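Local coordinates for hypothetical protein PH1897 (Pyrococcus horikoshii, PDB 1VDW) that probably hydrolyses fructose 1,6-bisphosphate to fructose 6-phosphate and phosphate, as a magnesium-dependent homodimeric member of the inositol monophosphatase superfamily, at residues A[187-192]-A[237-242]. Numbering follows the deposited sequence.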
ATOM      1  N   LEU A 187      -4.587  -1.025  11.593  1.00  9.22           N
ATOM      2  CA  LEU A 187      -4.545   0.438  11.625  1.00  9.06           C
ATOM      3  C   LEU A 187      -5.427   0.892  12.781  1.00  9.78           C
ATOM      4  O   LEU A 187      -6.318   0.155  13.214  1.00 10.69           O
ATOM      5  CB  LEU A 187      -5.095   1.043  10.328  1.00 10.15           C
ATOM      6  CG  LEU A 187      -4.287   0.854   9.044  1.00  9.12           C
ATOM      7  CD1 LEU A 187      -5.101   1.379   7.861  1.00 10.71           C
ATOM      8  CD2 LEU A 187      -2.951   1.572   9.155  1.00 10.73           C
ATOM      9  N   ASP A 188      -5.186   2.105  13.274  1.00 10.39           N
ATOM     10  CA  ASP A 188      -5.978   2.658  14.371  1.00 10.68           C
ATOM     11  C   ASP A 188      -7.078   3.580  13.858  1.00 10.35           C
ATOM     12  O   ASP A 188      -8.080   3.794  14.537  1.00 10.96           O
ATOM     13  CB  ASP A 188      -5.079   3.428  15.333  1.00 11.59           C
ATOM     14  CG  ASP A 188      -4.008   2.555  15.943  1.00 11.87           C
ATOM     15  OD1 ASP A 188      -4.343   1.698  16.790  1.00 13.52           O
ATOM     16  OD2 ASP A 188      -2.834   2.721  15.560  1.00 12.80           O
ATOM     17  N   ALA A 189      -6.890   4.134  12.663  1.00  9.99           N
ATOM     18  CA  ALA A 189      -7.890   5.025  12.082  1.00  9.95           C
ATOM     19  C   ALA A 189      -7.746   5.134  10.569  1.00  9.67           C
ATOM     20  O   ALA A 189      -6.693   4.827  10.003  1.00  9.25           O
ATOM     21  CB  ALA A 189      -7.781   6.423  12.713  1.00 12.01           C
ATOM     22  N   VAL A 190      -8.830   5.560   9.932  1.00  9.39           N
ATOM     23  CA  VAL A 190      -8.896   5.787   8.492  1.00  9.78           C
ATOM     24  C   VAL A 190      -9.548   7.155   8.370  1.00  9.57           C
ATOM     25  O   VAL A 190     -10.676   7.367   8.827  1.00 10.42           O
ATOM     26  CB  VAL A 190      -9.761   4.736   7.773  1.00  9.10           C
ATOM     27  CG1 VAL A 190      -9.885   5.090   6.295  1.00 11.48           C
ATOM     28  CG2 VAL A 190      -9.131   3.361   7.926  1.00 10.82           C
ATOM     29  N   VAL A 191      -8.828   8.079   7.752  1.00  9.18           N
ATOM     30  CA  VAL A 191      -9.289   9.449   7.609  1.00  9.86           C
ATOM     31  C   VAL A 191      -9.261   9.877   6.154  1.00  8.74           C
ATOM     32  O   VAL A 191      -8.203   9.890   5.529  1.00 10.80           O
ATOM     33  CB  VAL A 191      -8.377  10.396   8.417  1.00 10.28           C
ATOM     34  CG1 VAL A 191      -8.872  11.835   8.305  1.00 12.50           C
ATOM     35  CG2 VAL A 191      -8.323   9.950   9.864  1.00 11.60           C
ATOM     36  N   ASP A 192     -10.425  10.205   5.604  1.00  9.88           N
ATOM     37  CA  ASP A 192     -10.498  10.667   4.223  1.00 10.69           C
ATOM     38  C   ASP A 192     -11.400  11.886   4.213  1.00 10.40           C
ATOM     39  O   ASP A 192     -12.621  11.775   4.378  1.00 12.16           O
ATOM     40  CB  ASP A 192     -11.075   9.590   3.304  1.00 11.31           C
ATOM     41  CG  ASP A 192     -10.932   9.943   1.828  1.00 12.87           C
ATOM     42  OD1 ASP A 192     -11.061  11.138   1.476  1.00 13.11           O
ATOM     43  OD2 ASP A 192     -10.701   9.019   1.020  1.00 13.61           O
ATOM     44  N   ILE A 237     -14.125   9.640   9.120  1.00 13.44           N
ATOM     45  CA  ILE A 237     -13.131   9.619  10.171  1.00 13.82           C
ATOM     46  C   ILE A 237     -13.545   8.386  10.965  1.00 13.37           C
ATOM     47  O   ILE A 237     -14.511   8.425  11.735  1.00 14.20           O
ATOM     48  CB  ILE A 237     -13.183  10.867  11.077  1.00 15.70           C
ATOM     49  CG1 ILE A 237     -12.889  12.130  10.263  1.00 18.29           C
ATOM     50  CG2 ILE A 237     -12.156  10.731  12.185  1.00 18.13           C
ATOM     51  CD1 ILE A 237     -14.023  12.582   9.365  1.00 19.98           C
ATOM     52  N   ALA A 238     -12.845   7.283  10.728  1.00 12.53           N
ATOM     53  CA  ALA A 238     -13.125   6.017  11.395  1.00 11.98           C
ATOM     54  C   ALA A 238     -11.963   5.692  12.318  1.00 12.21           C
ATOM     55  O   ALA A 238     -10.801   5.820  11.923  1.00 13.27           O
ATOM     56  CB  ALA A 238     -13.306   4.910  10.359  1.00 13.43           C
ATOM     57  N   ALA A 239     -12.261   5.265  13.538  1.00 11.42           N
ATOM     58  CA  ALA A 239     -11.199   4.963  14.483  1.00 11.48           C
ATOM     59  C   ALA A 239     -11.564   3.887  15.486  1.00 12.12           C
ATOM     60  O   ALA A 239     -12.727   3.507  15.625  1.00 13.36           O
ATOM     61  CB  ALA A 239     -10.779   6.240  15.219  1.00 13.39           C
ATOM     62  N   ASN A 240     -10.548   3.413  16.195  1.00 11.75           N
ATOM     63  CA  ASN A 240     -10.718   2.379  17.208  1.00 13.63           C
ATOM     64  C   ASN A 240     -10.752   3.008  18.597  1.00 16.18           C
ATOM     65  O   ASN A 240     -10.666   2.307  19.605  1.00 18.33           O
ATOM     66  CB  ASN A 240      -9.552   1.393  17.137  1.00 13.07           C
ATOM     67  CG  ASN A 240      -8.210   2.045  17.446  1.00 12.47           C
ATOM     68  OD1 ASN A 240      -8.118   3.258  17.653  1.00 13.19           O
ATOM     69  ND2 ASN A 240      -7.160   1.237  17.469  1.00 13.10           N
ATOM     70  N   ASN A 241     -10.893   4.327  18.648  1.00 15.33           N
ATOM     71  CA  ASN A 241     -10.878   5.044  19.916  1.00 17.38           C
ATOM     72  C   ASN A 241     -11.562   6.397  19.740  1.00 17.30           C
ATOM     73  O   ASN A 241     -11.219   7.156  18.836  1.00 16.98           O
ATOM     74  CB  ASN A 241      -9.415   5.213  20.344  1.00 18.08           C
ATOM     75  CG  ASN A 241      -9.260   5.936  21.660  1.00 20.11           C
ATOM     76  OD1 ASN A 241      -9.336   7.161  21.722  1.00 21.29           O
ATOM     77  ND2 ASN A 241      -9.035   5.175  22.725  1.00 20.62           N
ATOM     78  N   GLU A 242     -12.530   6.691  20.606  1.00 18.78           N
ATOM     79  CA  GLU A 242     -13.272   7.948  20.533  1.00 18.59           C
ATOM     80  C   GLU A 242     -12.393   9.178  20.751  1.00 16.78           C
ATOM     81  O   GLU A 242     -12.553  10.183  20.061  1.00 17.61           O
ATOM     82  CB  GLU A 242     -14.416   7.942  21.552  1.00 20.64           C
ATOM     83  CG  GLU A 242     -15.258   9.219  21.596  1.00 22.24           C
ATOM     84  CD  GLU A 242     -15.915   9.560  20.267  1.00 23.26           C
ATOM     85  OE1 GLU A 242     -16.372   8.634  19.564  1.00 25.20           O
ATOM     86  OE2 GLU A 242     -15.992  10.763  19.932  1.00 24.78           O
TER
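The carboxylate of Asp188 is held by three groups: Asn240 ND2 donates to OD1 at 2.9 Å on its anti lone pair, while OD2 forms a salt bridge with Arg143 and accepts a hydrogen bond from the backbone N of Ser150. This junction closes one end of an antiparallel strand pair in the five-stranded mixed sheet of the inositol monophosphatase fold. Asn240 CG sits between its own backbone N and carbonyl carbon (chi1 63°), which brings the amide alongside the Asp188 carbonyl, CG 3.4 Å from Asp188 O, with the amide plane turned 54° from the carboxylate. That carbonyl oxygen accepts Asn240 N at 3.0 Å, so the residue holds Asp188 through both main chain and side chain. An alanine here would probably keep the main-chain bond but cost OD1 this amide donor, leaving the side chains of the two strand ends unlinked. Further along, Val190 N donates to Ala238 O at 2.8 Å and Ala238 N returns to Val190 O, almost straight at 179°. Their side chains face helix 175-184, where both meet Leu182. Ala189, Ala239, Val191 and Ile237 point to the other face, where helix 242-250 packs; there Ala189 CB lies 3.9 Å from Ala239 CB.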